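PDB 1YSJ: N-acetylcysteine deacetylase from Bacillus subtilis, which probably hydrolyses N-acetyl-L-cysteine to cysteine and acetate with two divalent metal ions per subunit, in a pathway that recovers sulfur from S-(2-succino)cysteine. Local coordinates for residues 324-337 against 387-401. The protein carries 1 engineered substitution. Sequence-based numbering, arbitrary orientation.
Sequences FLNAASEAAARLGY and VASQYFAELAVIVLE
Helices 325-334 and 387-401 pass with their axes 8.6 Å apart and their N-to-C directions 129° apart, A331 and L395 bringing their CA atoms within 5.2 Å. Alanines permit this approach: the methyl of A331 fits as a knob among Y391, E394, L395 and I398, while I398 makes the reciprocal knob among A327, E330, A331 and R334. Y391 reaches across because its CG lies anti to the backbone N, and its hydroxyl donates to A328 O at 2.6 Å, coming in from the side of the C=O (C=O...OH angle 114°), where the helical bond from A332 N is stretched to 3.9 Å. A phenylalanine at Y391 would probably keep the ring contacts but leave A328 O without the donor that stands in for that helical bond. Toward the surface, the extended R334 lays one guanidinium face over I398 CG1 and sends NH1 to E394 OE2, 3.0 Å away at an N-H...O angle of 155°. That oxygen lies in the guanidinium plane and uses its anti lone pair; E401 adds a long salt bridge to NH2, and E394 OE1 pairs with R141. Past the Schellman turn at G336, V387 CG1 sits over the Y337 ring, 3.9 Å from its centroid and nearly on the ring normal, a CH-pi contact. The contact thus joins two helices flanking the mixed sheet of the metal-binding domain, Y391 and A332 both touching I192 on strand 191-194: an apolar, close-packed interior with one buried hydroxyl bond, bordered by charges where E394 is probably balanced by R334 and R141 together, and E401 more weakly by R334.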
loop_
_atom_site.group_PDB
_atom_site.type_symbol
_atom_site.label_atom_id
_atom_site.label_comp_id
_atom_site.label_asym_id
_atom_site.label_seq_id
_atom_site.Cartn_x
_atom_site.Cartn_y
_atom_site.Cartn_z
ATOM N N PHE A 324 14.442 -43.611 11.551
ATOM C CA PHE A 324 13.090 -44.102 11.828
ATOM C C PHE A 324 12.353 -44.538 10.569
ATOM O O PHE A 324 11.223 -45.037 10.643
ATOM C CB PHE A 324 12.278 -43.048 12.583
ATOM C CG PHE A 324 12.948 -42.567 13.828
ATOM C CD1 PHE A 324 13.377 -41.247 13.933
ATOM C CD2 PHE A 324 13.187 -43.447 14.889
ATOM C CE1 PHE A 324 14.019 -40.803 15.081
ATOM C CE2 PHE A 324 13.832 -43.014 16.042
ATOM C CZ PHE A 324 14.252 -41.689 16.140
ATOM N N LEU A 325 13.007 -44.357 9.425
ATOM C CA LEU A 325 12.428 -44.686 8.127
ATOM C C LEU A 325 12.003 -46.152 8.053
ATOM O O LEU A 325 10.869 -46.456 7.678
ATOM C CB LEU A 325 13.419 -44.344 7.007
ATOM C CG LEU A 325 12.963 -44.440 5.551
ATOM C CD1 LEU A 325 11.868 -43.430 5.252
ATOM C CD2 LEU A 325 14.157 -44.230 4.632
ATOM N N ASN A 326 12.916 -47.048 8.423
ATOM C CA ASN A 326 12.638 -48.483 8.453
ATOM C C ASN A 326 11.454 -48.833 9.352
ATOM O O ASN A 326 10.579 -49.604 8.956
ATOM C CB ASN A 326 13.885 -49.268 8.877
ATOM C CG ASN A 326 14.929 -49.382 7.764
ATOM O OD1 ASN A 326 15.878 -50.157 7.878
ATOM N ND2 ASN A 326 14.759 -48.613 6.688
ATOM N N ALA A 327 11.434 -48.251 10.551
ATOM C CA ALA A 327 10.345 -48.430 11.512
ATOM C C ALA A 327 9.003 -47.939 10.969
ATOM O O ALA A 327 7.976 -48.598 11.157
ATOM C CB ALA A 327 10.673 -47.731 12.828
ATOM N N ALA A 328 9.022 -46.784 10.302
ATOM C CA ALA A 328 7.817 -46.195 9.715
ATOM C C ALA A 328 7.221 -47.089 8.636
ATOM O O ALA A 328 6.002 -47.139 8.476
ATOM C CB ALA A 328 8.110 -44.811 9.161
ATOM N N SER A 329 8.087 -47.796 7.913
ATOM C CA SER A 329 7.679 -48.716 6.853
ATOM C C SER A 329 7.165 -50.048 7.396
ATOM O O SER A 329 6.142 -50.554 6.928
ATOM C CB SER A 329 8.839 -48.973 5.881
ATOM O OG SER A 329 9.257 -47.778 5.250
ATOM N N GLU A 330 7.877 -50.618 8.369
ATOM C CA GLU A 330 7.505 -51.922 8.916
ATOM C C GLU A 330 6.252 -51.888 9.794
ATOM O O GLU A 330 5.578 -52.910 9.947
ATOM C CB GLU A 330 8.683 -52.607 9.628
ATOM C CG GLU A 330 9.269 -51.877 10.837
ATOM C CD GLU A 330 10.508 -52.582 11.399
ATOM O OE1 GLU A 330 11.627 -52.041 11.254
ATOM O OE2 GLU A 330 10.362 -53.684 11.975
ATOM N N ALA A 331 5.930 -50.721 10.348
ATOM C CA ALA A 331 4.695 -50.551 11.116
ATOM C C ALA A 331 3.464 -50.715 10.225
ATOM O O ALA A 331 2.485 -51.349 10.620
ATOM C CB ALA A 331 4.677 -49.202 11.827
ATOM N N ALA A 332 3.528 -50.148 9.022
ATOM C CA ALA A 332 2.457 -50.285 8.040
ATOM C C ALA A 332 2.415 -51.700 7.478
ATOM O O ALA A 332 1.336 -52.244 7.243
ATOM C CB ALA A 332 2.626 -49.275 6.920
ATOM N N ALA A 333 3.596 -52.286 7.273
ATOM C CA ALA A 333 3.727 -53.639 6.736
ATOM C C ALA A 333 3.116 -54.686 7.667
ATOM O O ALA A 333 2.379 -55.558 7.213
ATOM C CB ALA A 333 5.189 -53.958 6.451
ATOM N N ARG A 334 3.420 -54.583 8.962
ATOM C CA ARG A 334 2.876 -55.479 9.992
ATOM C C ARG A 334 1.349 -55.486 10.060
ATOM O O ARG A 334 0.739 -56.512 10.380
ATOM C CB ARG A 334 3.422 -55.111 11.372
ATOM C CG ARG A 334 4.779 -55.696 11.700
ATOM C CD ARG A 334 5.067 -55.522 13.178
ATOM N NE ARG A 334 6.468 -55.777 13.510
ATOM C CZ ARG A 334 7.000 -55.595 14.717
ATOM N NH1 ARG A 334 6.252 -55.151 15.724
ATOM N NH2 ARG A 334 8.285 -55.854 14.918
ATOM N N LEU A 335 0.740 -54.341 9.765
ATOM C CA LEU A 335 -0.712 -54.194 9.850
ATOM C C LEU A 335 -1.411 -54.331 8.493
ATOM O O LEU A 335 -2.634 -54.190 8.395
ATOM C CB LEU A 335 -1.068 -52.862 10.518
ATOM C CG LEU A 335 -0.420 -52.612 11.887
ATOM C CD1 LEU A 335 -0.476 -51.144 12.246
ATOM C CD2 LEU A 335 -1.052 -53.467 12.984
ATOM N N GLY A 336 -0.630 -54.616 7.454
ATOM C CA GLY A 336 -1.166 -54.759 6.105
ATOM C C GLY A 336 -1.619 -53.450 5.483
ATOM O O GLY A 336 -2.495 -53.435 4.617
ATOM N N TYR A 337 -1.027 -52.350 5.927
ATOM C CA TYR A 337 -1.279 -51.047 5.321
ATOM C C TYR A 337 -0.193 -50.746 4.296
ATOM O O TYR A 337 0.844 -51.417 4.264
ATOM C CB TYR A 337 -1.358 -49.944 6.387
ATOM C CG TYR A 337 -2.515 -50.103 7.351
ATOM C CD1 TYR A 337 -2.350 -49.847 8.716
ATOM C CD2 TYR A 337 -3.774 -50.520 6.902
ATOM C CE1 TYR A 337 -3.413 -49.997 9.613
ATOM C CE2 TYR A 337 -4.839 -50.677 7.784
ATOM C CZ TYR A 337 -4.655 -50.415 9.137
ATOM O OH TYR A 337 -5.711 -50.564 10.008
ATOM N N VAL A 387 -6.877 -47.004 10.930
ATOM C CA VAL A 387 -5.538 -47.005 10.340
ATOM C C VAL A 387 -4.532 -46.268 11.219
ATOM O O VAL A 387 -3.510 -46.836 11.607
ATOM C CB VAL A 387 -5.525 -46.385 8.910
ATOM C CG1 VAL A 387 -4.124 -46.452 8.306
ATOM C CG2 VAL A 387 -6.533 -47.095 7.995
ATOM N N ALA A 388 -4.842 -45.015 11.538
ATOM C CA ALA A 388 -3.914 -44.129 12.225
ATOM C C ALA A 388 -3.651 -44.534 13.673
ATOM O O ALA A 388 -2.512 -44.465 14.143
ATOM C CB ALA A 388 -4.412 -42.687 12.149
ATOM N N SER A 389 -4.700 -44.946 14.383
ATOM C CA SER A 389 -4.552 -45.346 15.784
ATOM C C SER A 389 -3.671 -46.587 15.896
ATOM O O SER A 389 -2.765 -46.639 16.736
ATOM C CB SER A 389 -5.913 -45.559 16.457
ATOM O OG SER A 389 -6.727 -46.444 15.714
ATOM N N GLN A 390 -3.927 -47.558 15.019
ATOM C CA GLN A 390 -3.152 -48.797 14.944
ATOM C C GLN A 390 -1.714 -48.558 14.485
ATOM O O GLN A 390 -0.780 -49.169 15.017
ATOM C CB GLN A 390 -3.823 -49.801 14.001
ATOM C CG GLN A 390 -5.203 -50.281 14.430
ATOM C CD GLN A 390 -5.732 -51.417 13.558
ATOM O OE1 GLN A 390 -6.574 -52.207 13.994
ATOM N NE2 GLN A 390 -5.233 -51.510 12.328
ATOM N N TYR A 391 -1.544 -47.677 13.500
ATOM C CA TYR A 391 -0.226 -47.377 12.946
ATOM C C TYR A 391 0.755 -46.851 13.994
ATOM O O TYR A 391 1.883 -47.337 14.095
ATOM C CB TYR A 391 -0.329 -46.374 11.791
ATOM C CG TYR A 391 1.008 -46.034 11.177
ATOM C CD1 TYR A 391 1.640 -46.922 10.306
ATOM C CD2 TYR A 391 1.652 -44.831 11.483
ATOM C CE1 TYR A 391 2.879 -46.619 9.745
ATOM C CE2 TYR A 391 2.888 -44.516 10.926
ATOM C CZ TYR A 391 3.495 -45.417 10.057
ATOM O OH TYR A 391 4.716 -45.121 9.498
ATOM N N PHE A 392 0.318 -45.856 14.761
ATOM C CA PHE A 392 1.169 -45.222 15.758
ATOM C C PHE A 392 1.382 -46.093 16.991
ATOM O O PHE A 392 2.401 -45.966 17.672
ATOM C CB PHE A 392 0.630 -43.839 16.131
ATOM C CG PHE A 392 0.976 -42.777 15.131
ATOM C CD1 PHE A 392 0.126 -42.502 14.062
ATOM C CD2 PHE A 392 2.167 -42.069 15.240
ATOM C CE1 PHE A 392 0.455 -41.529 13.125
ATOM C CE2 PHE A 392 2.505 -41.081 14.305
ATOM C CZ PHE A 392 1.654 -40.814 13.250
ATOM N N ALA A 393 0.428 -46.979 17.268
ATOM C CA ALA A 393 0.592 -47.978 18.321
ATOM C C ALA A 393 1.680 -48.982 17.940
ATOM O O ALA A 393 2.515 -49.346 18.772
ATOM C CB ALA A 393 -0.724 -48.685 18.602
ATOM N N GLU A 394 1.681 -49.413 16.681
ATOM C CA GLU A 394 2.672 -50.377 16.218
ATOM C C GLU A 394 4.038 -49.726 16.027
ATOM O O GLU A 394 5.066 -50.330 16.342
ATOM C CB GLU A 394 2.209 -51.069 14.933
ATOM C CG GLU A 394 2.873 -52.419 14.684
ATOM C CD GLU A 394 2.558 -53.460 15.762
ATOM O OE1 GLU A 394 1.418 -53.476 16.286
ATOM O OE2 GLU A 394 3.458 -54.271 16.075
ATOM N N LEU A 395 4.036 -48.491 15.528
ATOM C CA LEU A 395 5.255 -47.697 15.385
ATOM C C LEU A 395 5.953 -47.488 16.730
ATOM O O LEU A 395 7.165 -47.668 16.831
ATOM C CB LEU A 395 4.950 -46.350 14.720
ATOM C CG LEU A 395 6.115 -45.393 14.446
ATOM C CD1 LEU A 395 7.085 -45.967 13.414
ATOM C CD2 LEU A 395 5.596 -44.043 13.997
ATOM N N ALA A 396 5.182 -47.125 17.753
ATOM C CA ALA A 396 5.710 -46.933 19.109
ATOM C C ALA A 396 6.436 -48.171 19.639
ATOM O O ALA A 396 7.544 -48.061 20.174
ATOM C CB ALA A 396 4.597 -46.524 20.059
ATOM N N VAL A 397 5.810 -49.338 19.478
ATOM C CA VAL A 397 6.395 -50.615 19.892
ATOM C C VAL A 397 7.696 -50.912 19.131
ATOM O O VAL A 397 8.694 -51.325 19.732
ATOM C CB VAL A 397 5.388 -51.788 19.725
ATOM C CG1 VAL A 397 6.050 -53.136 20.009
ATOM C CG2 VAL A 397 4.175 -51.589 20.630
ATOM N N ILE A 398 7.676 -50.686 17.818
ATOM C CA ILE A 398 8.830 -50.946 16.956
ATOM C C ILE A 398 9.995 -49.999 17.242
ATOM O O ILE A 398 11.146 -50.440 17.331
ATOM C CB ILE A 398 8.452 -50.901 15.455
ATOM C CG1 ILE A 398 7.541 -52.076 15.102
ATOM C CG2 ILE A 398 9.701 -50.933 14.577
ATOM C CD1 ILE A 398 6.817 -51.930 13.781
ATOM N N VAL A 399 9.697 -48.708 17.387
ATOM C CA VAL A 399 10.728 -47.713 17.687
ATOM C C VAL A 399 11.434 -48.029 19.008
ATOM O O VAL A 399 12.662 -48.063 19.060
ATOM C CB VAL A 399 10.178 -46.264 17.677
ATOM C CG1 VAL A 399 11.228 -45.273 18.189
ATOM C CG2 VAL A 399 9.751 -45.879 16.280
ATOM N N LEU A 400 10.654 -48.295 20.054
ATOM C CA LEU A 400 11.203 -48.590 21.380
ATOM C C LEU A 400 12.037 -49.877 21.438
ATOM O O LEU A 400 12.867 -50.037 22.335
ATOM C CB LEU A 400 10.095 -48.604 22.445
ATOM C CG LEU A 400 9.463 -47.260 22.838
ATOM C CD1 LEU A 400 8.241 -47.476 23.724
ATOM C CD2 LEU A 400 10.464 -46.327 23.520
ATOM N N GLU A 401 11.814 -50.783 20.484
ATOM C CA GLU A 401 12.625 -51.996 20.346
ATOM C C GLU A 401 14.052 -51.677 19.903
ATOM O O GLU A 401 15.000 -52.321 20.347
ATOM C CB GLU A 401 11.998 -52.963 19.334
ATOM C CG GLU A 401 10.838 -53.804 19.865
ATOM C CD GLU A 401 10.095 -54.563 18.764
ATOM O OE1 GLU A 401 10.516 -54.500 17.584
ATOM O OE2 GLU A 401 9.083 -55.225 19.081
#